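Local coordinates for protein putative fimbrium tip subunit Fim1C (Bacteroides ovatus, PDB 4EPS) that probably forms part of the tip of fimbriae, the cell-surface filaments that mediate adhesion and biofilm formation, at residues A[308-317]-A[377-388]. Residues are numbered along the deposited sequence; the frame is centred on the assembly and turned at random.
With SO4 (sulfate ion), chain H.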
ATOM      1  N   LEU A 308     -20.999  -9.893   9.546  1.00 27.81           N
ATOM      2  CA  LEU A 308     -21.299  -8.651  10.272  1.00 27.66           C
ATOM      3  C   LEU A 308     -21.949  -8.862  11.616  1.00 30.29           C
ATOM      4  O   LEU A 308     -21.627  -8.159  12.570  1.00 29.87           O
ATOM      5  CB  LEU A 308     -22.255  -7.750   9.442  1.00 27.59           C
ATOM      6  CG  LEU A 308     -21.661  -6.973   8.281  1.00 31.92           C
ATOM      7  CD1 LEU A 308     -22.796  -6.348   7.430  1.00 31.95           C
ATOM      8  CD2 LEU A 308     -20.727  -5.868   8.787  1.00 34.88           C
ATOM      9  N   TYR A 309     -22.915  -9.783  11.686  1.00 27.17           N
ATOM     10  CA  TYR A 309     -23.730  -9.954  12.882  1.00 27.69           C
ATOM     11  C   TYR A 309     -23.475 -11.263  13.625  1.00 34.21           C
ATOM     12  O   TYR A 309     -24.341 -11.718  14.389  1.00 34.39           O
ATOM     13  CB  TYR A 309     -25.220  -9.816  12.495  1.00 27.37           C
ATOM     14  CG  TYR A 309     -25.442  -8.569  11.662  1.00 25.24           C
ATOM     15  CD1 TYR A 309     -25.106  -7.308  12.152  1.00 25.07           C
ATOM     16  CD2 TYR A 309     -25.928  -8.656  10.356  1.00 25.24           C
ATOM     17  CE1 TYR A 309     -25.227  -6.169  11.360  1.00 23.68           C
ATOM     18  CE2 TYR A 309     -26.063  -7.518   9.555  1.00 24.65           C
ATOM     19  CZ  TYR A 309     -25.704  -6.283  10.058  1.00 27.08           C
ATOM     20  OH  TYR A 309     -25.859  -5.177   9.265  1.00 26.76           O
ATOM     21  N   LYS A 310     -22.261 -11.818  13.477  1.00 32.78           N
ATOM     22  CA  LYS A 310     -21.873 -13.081  14.136  1.00 33.69           C
ATOM     23  C   LYS A 310     -21.992 -13.017  15.681  1.00 40.78           C
ATOM     24  O   LYS A 310     -22.292 -14.038  16.291  1.00 41.64           O
ATOM     25  CB  LYS A 310     -20.446 -13.504  13.728  1.00 35.51           C
ATOM     26  CG  LYS A 310     -19.324 -12.572  14.185  1.00 44.91           C
ATOM     27  CD  LYS A 310     -17.961 -13.061  13.682  1.00 59.11           C
ATOM     28  CE  LYS A 310     -16.798 -12.499  14.476  1.00 71.20           C
ATOM     29  NZ  LYS A 310     -16.549 -11.062  14.180  1.00 80.32           N
ATOM     30  N   ASP A 311     -21.780 -11.836  16.295  1.00 38.93           N
ATOM     31  CA  ASP A 311     -21.820 -11.672  17.755  1.00 41.25           C
ATOM     32  C   ASP A 311     -23.180 -11.150  18.278  1.00 47.23           C
ATOM     33  O   ASP A 311     -23.306 -10.898  19.480  1.00 48.25           O
ATOM     34  CB  ASP A 311     -20.674 -10.747  18.212  1.00 43.63           C
ATOM     35  CG  ASP A 311     -19.276 -11.290  17.910  1.00 55.70           C
ATOM     36  OD1 ASP A 311     -19.088 -12.531  17.967  1.00 54.82           O
ATOM     37  OD2 ASP A 311     -18.367 -10.475  17.640  1.00 64.95           O
ATOM     38  N   VAL A 312     -24.211 -11.033  17.405  1.00 42.40           N
ATOM     39  CA  VAL A 312     -25.545 -10.594  17.849  1.00 40.92           C
ATOM     40  C   VAL A 312     -26.186 -11.727  18.688  1.00 45.58           C
ATOM     41  O   VAL A 312     -26.110 -12.894  18.291  1.00 43.49           O
ATOM     42  CB  VAL A 312     -26.425 -10.152  16.655  1.00 41.98           C
ATOM     43  CG1 VAL A 312     -27.874  -9.927  17.080  1.00 41.73           C
ATOM     44  CG2 VAL A 312     -25.853  -8.887  16.008  1.00 40.06           C
ATOM     45  N   ALA A 313     -26.801 -11.373  19.847  1.00 45.79           N
ATOM     46  CA  ALA A 313     -27.432 -12.321  20.780  1.00 46.87           C
ATOM     47  C   ALA A 313     -28.463 -13.217  20.086  1.00 50.42           C
ATOM     48  O   ALA A 313     -29.330 -12.729  19.358  1.00 49.97           O
ATOM     49  CB  ALA A 313     -28.084 -11.575  21.935  1.00 48.62           C
ATOM     50  N   GLY A 314     -28.308 -14.524  20.282  1.00 46.77           N
ATOM     51  CA  GLY A 314     -29.172 -15.543  19.701  1.00 46.23           C
ATOM     52  C   GLY A 314     -28.760 -15.976  18.313  1.00 48.16           C
ATOM     53  O   GLY A 314     -29.389 -16.873  17.745  1.00 48.66           O
ATOM     54  N   THR A 315     -27.686 -15.352  17.762  1.00 42.96           N
ATOM     55  CA  THR A 315     -27.108 -15.597  16.428  1.00 41.80           C
ATOM     56  C   THR A 315     -28.233 -15.709  15.364  1.00 42.50           C
ATOM     57  O   THR A 315     -28.430 -16.782  14.789  1.00 41.69           O
ATOM     58  CB  THR A 315     -26.177 -16.842  16.449  1.00 50.63           C
ATOM     59  OG1 THR A 315     -25.487 -16.888  17.690  1.00 51.52           O
ATOM     60  CG2 THR A 315     -25.159 -16.833  15.324  1.00 47.40           C
ATOM     61  N   PRO A 316     -28.980 -14.620  15.069  1.00 37.68           N
ATOM     62  CA  PRO A 316     -30.063 -14.737  14.073  1.00 36.40           C
ATOM     63  C   PRO A 316     -29.569 -14.972  12.640  1.00 37.58           C
ATOM     64  O   PRO A 316     -30.317 -15.523  11.825  1.00 36.72           O
ATOM     65  CB  PRO A 316     -30.803 -13.398  14.192  1.00 38.14           C
ATOM     66  CG  PRO A 316     -29.831 -12.467  14.790  1.00 42.42           C
ATOM     67  CD  PRO A 316     -28.927 -13.266  15.660  1.00 38.48           C
ATOM     68  N   TYR A 317     -28.302 -14.595  12.345  1.00 31.85           N
ATOM     69  CA  TYR A 317     -27.696 -14.722  11.019  1.00 30.90           C
ATOM     70  C   TYR A 317     -26.534 -15.708  11.075  1.00 35.67           C
ATOM     71  O   TYR A 317     -25.574 -15.500  11.818  1.00 35.32           O
ATOM     72  CB  TYR A 317     -27.255 -13.329  10.499  1.00 29.53           C
ATOM     73  CG  TYR A 317     -28.397 -12.342  10.607  1.00 29.61           C
ATOM     74  CD1 TYR A 317     -29.533 -12.468   9.806  1.00 30.96           C
ATOM     75  CD2 TYR A 317     -28.393 -11.347  11.583  1.00 29.33           C
ATOM     76  CE1 TYR A 317     -30.640 -11.635   9.980  1.00 30.91           C
ATOM     77  CE2 TYR A 317     -29.484 -10.493  11.749  1.00 29.99           C
ATOM     78  CZ  TYR A 317     -30.609 -10.647  10.948  1.00 34.01           C
ATOM     79  OH  TYR A 317     -31.712  -9.846  11.121  1.00 28.81           O
ATOM     80  N   ASN A 377     -36.929 -13.319  14.824  1.00 41.40           N
ATOM     81  CA  ASN A 377     -35.721 -13.304  15.657  1.00 40.64           C
ATOM     82  C   ASN A 377     -35.269 -11.918  16.095  1.00 44.40           C
ATOM     83  O   ASN A 377     -34.622 -11.813  17.133  1.00 45.90           O
ATOM     84  CB  ASN A 377     -34.574 -14.022  14.941  1.00 40.16           C
ATOM     85  CG  ASN A 377     -34.897 -15.478  14.694  1.00 48.10           C
ATOM     86  OD1 ASN A 377     -35.545 -16.119  15.509  1.00 46.74           O
ATOM     87  ND2 ASN A 377     -34.499 -16.018  13.556  1.00 42.34           N
ATOM     88  N   GLU A 378     -35.563 -10.866  15.313  1.00 37.25           N
ATOM     89  CA  GLU A 378     -35.129  -9.508  15.650  1.00 35.07           C
ATOM     90  C   GLU A 378     -36.320  -8.572  15.713  1.00 36.92           C
ATOM     91  O   GLU A 378     -37.192  -8.636  14.846  1.00 36.74           O
ATOM     92  CB  GLU A 378     -34.105  -8.995  14.629  1.00 35.10           C
ATOM     93  CG  GLU A 378     -32.807  -9.778  14.613  1.00 39.44           C
ATOM     94  CD  GLU A 378     -31.616  -8.865  14.437  1.00 48.69           C
ATOM     95  OE1 GLU A 378     -31.378  -8.420  13.293  1.00 36.58           O
ATOM     96  OE2 GLU A 378     -30.963  -8.540  15.451  1.00 37.48           O
ATOM     97  N   ASN A 379     -36.322  -7.661  16.692  1.00 33.42           N
ATOM     98  CA  ASN A 379     -37.417  -6.713  16.909  1.00 32.72           C
ATOM     99  C   ASN A 379     -37.418  -5.609  15.820  1.00 34.98           C
ATOM    100  O   ASN A 379     -36.516  -5.557  14.970  1.00 33.07           O
ATOM    101  CB  ASN A 379     -37.396  -6.125  18.359  1.00 32.35           C
ATOM    102  CG  ASN A 379     -36.217  -5.243  18.703  1.00 46.56           C
ATOM    103  OD1 ASN A 379     -35.665  -4.519  17.867  1.00 34.24           O
ATOM    104  ND2 ASN A 379     -35.840  -5.240  19.977  1.00 38.70           N
ATOM    105  N   ASN A 380     -38.432  -4.731  15.842  1.00 29.17           N
ATOM    106  CA  ASN A 380     -38.589  -3.720  14.799  1.00 28.46           C
ATOM    107  C   ASN A 380     -37.648  -2.492  14.964  1.00 32.81           C
ATOM    108  O   ASN A 380     -37.729  -1.556  14.166  1.00 30.94           O
ATOM    109  CB  ASN A 380     -40.051  -3.293  14.705  1.00 29.97           C
ATOM    110  CG  ASN A 380     -40.597  -2.619  15.933  1.00 40.13           C
ATOM    111  OD1 ASN A 380     -39.887  -1.948  16.676  1.00 37.00           O
ATOM    112  ND2 ASN A 380     -41.886  -2.722  16.121  1.00 39.43           N
ATOM    113  N   LYS A 381     -36.768  -2.498  15.980  1.00 30.35           N
ATOM    114  CA  LYS A 381     -35.758  -1.447  16.152  1.00 29.98           C
ATOM    115  C   LYS A 381     -34.427  -1.913  15.525  1.00 31.42           C
ATOM    116  O   LYS A 381     -33.724  -1.120  14.908  1.00 32.48           O
ATOM    117  CB  LYS A 381     -35.563  -1.098  17.645  1.00 34.64           C
ATOM    118  CG  LYS A 381     -36.810  -0.506  18.308  1.00 53.13           C
ATOM    119  CD  LYS A 381     -36.629  -0.272  19.811  1.00 69.36           C
ATOM    120  CE  LYS A 381     -37.302  -1.338  20.651  1.00 84.75           C
ATOM    121  NZ  LYS A 381     -37.600  -0.855  22.027  1.00 96.03           N
ATOM    122  N   ASN A 382     -34.106  -3.203  15.648  1.00 27.45           N
ATOM    123  CA  ASN A 382     -32.856  -3.794  15.133  1.00 27.23           C
ATOM    124  C   ASN A 382     -32.933  -4.297  13.687  1.00 27.58           C
ATOM    125  O   ASN A 382     -32.003  -4.062  12.910  1.00 26.82           O
ATOM    126  CB  ASN A 382     -32.431  -4.962  16.032  1.00 29.82           C
ATOM    127  CG  ASN A 382     -32.015  -4.491  17.401  1.00 49.08           C
ATOM    128  OD1 ASN A 382     -31.242  -3.538  17.545  1.00 39.56           O
ATOM    129  ND2 ASN A 382     -32.564  -5.113  18.423  1.00 44.89           N
ATOM    130  N   LYS A 383     -33.991  -5.022  13.337  1.00 24.75           N
ATOM    131  CA  LYS A 383     -34.122  -5.613  11.988  1.00 24.62           C
ATOM    132  C   LYS A 383     -33.964  -4.546  10.848  1.00 28.46           C
ATOM    133  O   LYS A 383     -33.187  -4.817   9.928  1.00 26.80           O
ATOM    134  CB  LYS A 383     -35.437  -6.405  11.846  1.00 27.30           C
ATOM    135  CG  LYS A 383     -35.581  -7.107  10.479  1.00 27.36           C
ATOM    136  CD  LYS A 383     -34.657  -8.312  10.296  1.00 28.98           C
ATOM    137  CE  LYS A 383     -34.769  -8.928   8.900  1.00 26.60           C
ATOM    138  NZ  LYS A 383     -36.101  -9.555   8.649  1.00 30.23           N
ATOM    139  N   PRO A 384     -34.576  -3.332  10.902  1.00 25.21           N
ATOM    140  CA  PRO A 384     -34.374  -2.358   9.797  1.00 24.29           C
ATOM    141  C   PRO A 384     -32.974  -1.759   9.715  1.00 27.23           C
ATOM    142  O   PRO A 384     -32.691  -1.049   8.750  1.00 26.88           O
ATOM    143  CB  PRO A 384     -35.384  -1.250  10.109  1.00 25.72           C
ATOM    144  CG  PRO A 384     -36.390  -1.886  11.040  1.00 28.29           C
ATOM    145  CD  PRO A 384     -35.569  -2.816  11.871  1.00 25.24           C
ATOM    146  N   LEU A 385     -32.091  -2.051  10.678  1.00 25.11           N
ATOM    147  CA  LEU A 385     -30.718  -1.519  10.617  1.00 25.27           C
ATOM    148  C   LEU A 385     -29.703  -2.519  10.029  1.00 25.50           C
ATOM    149  O   LEU A 385     -28.560  -2.147   9.775  1.00 24.20           O
ATOM    150  CB  LEU A 385     -30.263  -1.063  12.013  1.00 27.17           C
ATOM    151  CG  LEU A 385     -31.053   0.143  12.627  1.00 32.93           C
ATOM    152  CD1 LEU A 385     -30.501   0.523  14.003  1.00 33.61           C
ATOM    153  CD2 LEU A 385     -31.033   1.359  11.709  1.00 34.44           C
ATOM    154  N   ARG A 386     -30.124  -3.759   9.755  1.00 23.21           N
ATOM    155  CA  ARG A 386     -29.215  -4.787   9.213  1.00 22.63           C
ATOM    156  C   ARG A 386     -29.017  -4.689   7.701  1.00 25.95           C
ATOM    157  O   ARG A 386     -29.956  -4.360   6.972  1.00 24.76           O
ATOM    158  CB  ARG A 386     -29.738  -6.209   9.533  1.00 22.78           C
ATOM    159  CG  ARG A 386     -30.128  -6.459  11.002  1.00 25.91           C
ATOM    160  CD  ARG A 386     -28.957  -6.209  11.943  1.00 26.27           C
ATOM    161  NE  ARG A 386     -29.276  -6.602  13.316  1.00 27.64           N
ATOM    162  CZ  ARG A 386     -28.567  -6.239  14.373  1.00 39.44           C
ATOM    163  NH1 ARG A 386     -27.534  -5.415  14.238  1.00 31.39           N
ATOM    164  NH2 ARG A 386     -28.913  -6.658  15.583  1.00 31.02           N
ATOM    165  N   PHE A 387     -27.809  -5.043   7.230  1.00 22.82           N
ATOM    166  CA  PHE A 387     -27.487  -5.067   5.790  1.00 22.47           C
ATOM    167  C   PHE A 387     -28.025  -6.348   5.203  1.00 26.10           C
ATOM    168  O   PHE A 387     -27.414  -7.402   5.407  1.00 26.03           O
ATOM    169  CB  PHE A 387     -25.966  -5.024   5.584  1.00 23.78           C
ATOM    170  CG  PHE A 387     -25.256  -3.711   5.756  1.00 23.87           C
ATOM    171  CD1 PHE A 387     -25.868  -2.648   6.414  1.00 25.77           C
ATOM    172  CD2 PHE A 387     -23.977  -3.528   5.242  1.00 25.67           C
ATOM    173  CE1 PHE A 387     -25.214  -1.427   6.560  1.00 27.26           C
ATOM    174  CE2 PHE A 387     -23.318  -2.305   5.396  1.00 27.34           C
ATOM    175  CZ  PHE A 387     -23.945  -1.262   6.042  1.00 25.48           C
ATOM    176  N   LEU A 388     -29.170  -6.287   4.506  1.00 22.23           N
ATOM    177  CA  LEU A 388     -29.833  -7.502   3.987  1.00 21.17           C
ATOM    178  C   LEU A 388     -30.404  -7.343   2.595  1.00 24.34           C
ATOM    179  O   LEU A 388     -31.220  -8.167   2.186  1.00 23.62           O
ATOM    180  CB  LEU A 388     -30.988  -7.900   4.959  1.00 21.33           C
ATOM    181  CG  LEU A 388     -30.524  -8.457   6.324  1.00 24.81           C
ATOM    182  CD1 LEU A 388     -31.665  -8.472   7.319  1.00 24.71           C
ATOM    183  CD2 LEU A 388     -29.906  -9.857   6.163  1.00 25.96           C
TER
HETATM  184  S   SO4 H 607     -26.597  -5.313  18.024  0.50 54.59           S
HETATM  185  O1  SO4 H 607     -27.042  -4.064  18.650  0.50 56.81           O
HETATM  186  O2  SO4 H 607     -25.453  -5.886  18.760  0.50 52.52           O
HETATM  187  O3  SO4 H 607     -27.712  -6.263  18.031  0.50 50.83           O
HETATM  188  O4  SO4 H 607     -26.174  -5.020  16.648  0.50 55.53           O
HETATM  189  O   HOH W   1     -32.938 -14.568  11.522  1.00 37.91           O
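Two loops, one leaving helix 305-308 and the other leading into helix 389-403, are joined here around a side-on arginine-carboxylate pair, with Tyr309, Val312 and Tyr317 of the first loop packed about Arg386 and Glu378 of the second. Arg386 holds Glu378 through NE to OE1 and NH2 to OE2, both 2.8 Å and both on syn lone pairs, which keeps carboxylate and guanidinium nearly coplanar. Tyr317 adds a third bond: its OH donates to Glu378 OE1 at 2.6 Å on the anti side, tilted 28° out of the carboxylate plane, with ring and carboxylate planes 80° apart. Pro316 CG rests against Glu378 CG at 4.0 Å. Bent at chi2 (-58°), the Arg386 chain lays CD over one face of the Tyr309 ring, a CH-pi contact 3.8 Å from the centroid, while Leu308 CB covers the opposite face. At the rim of that ring the Tyr309 OH accepts from Phe387 N (2.8 Å) and also bonds a glycerol. Val312 CG2 lies over a face of the guanidinium, whose NH1/NH2 edge meets a sulfate in its plane; Arg386 NH1 donates to sulfate O4 and Arg386 NH2 to sulfate O3, each at 2.8 Å. Glycerol and sulfate probably come from the crystallisation liquor. With an alanine at Glu378, the Tyr317 hydroxyl is likely to lose its acceptor and the Arg386 guanidinium its carboxylate mate, leaving that end freer to turn. One carboxylate thus fixes an arginine of its own loop and takes a hydroxyl from the other; its charge is likely to be stabilised by these donors, while the arginine keeps two N-H groups directed at an anion.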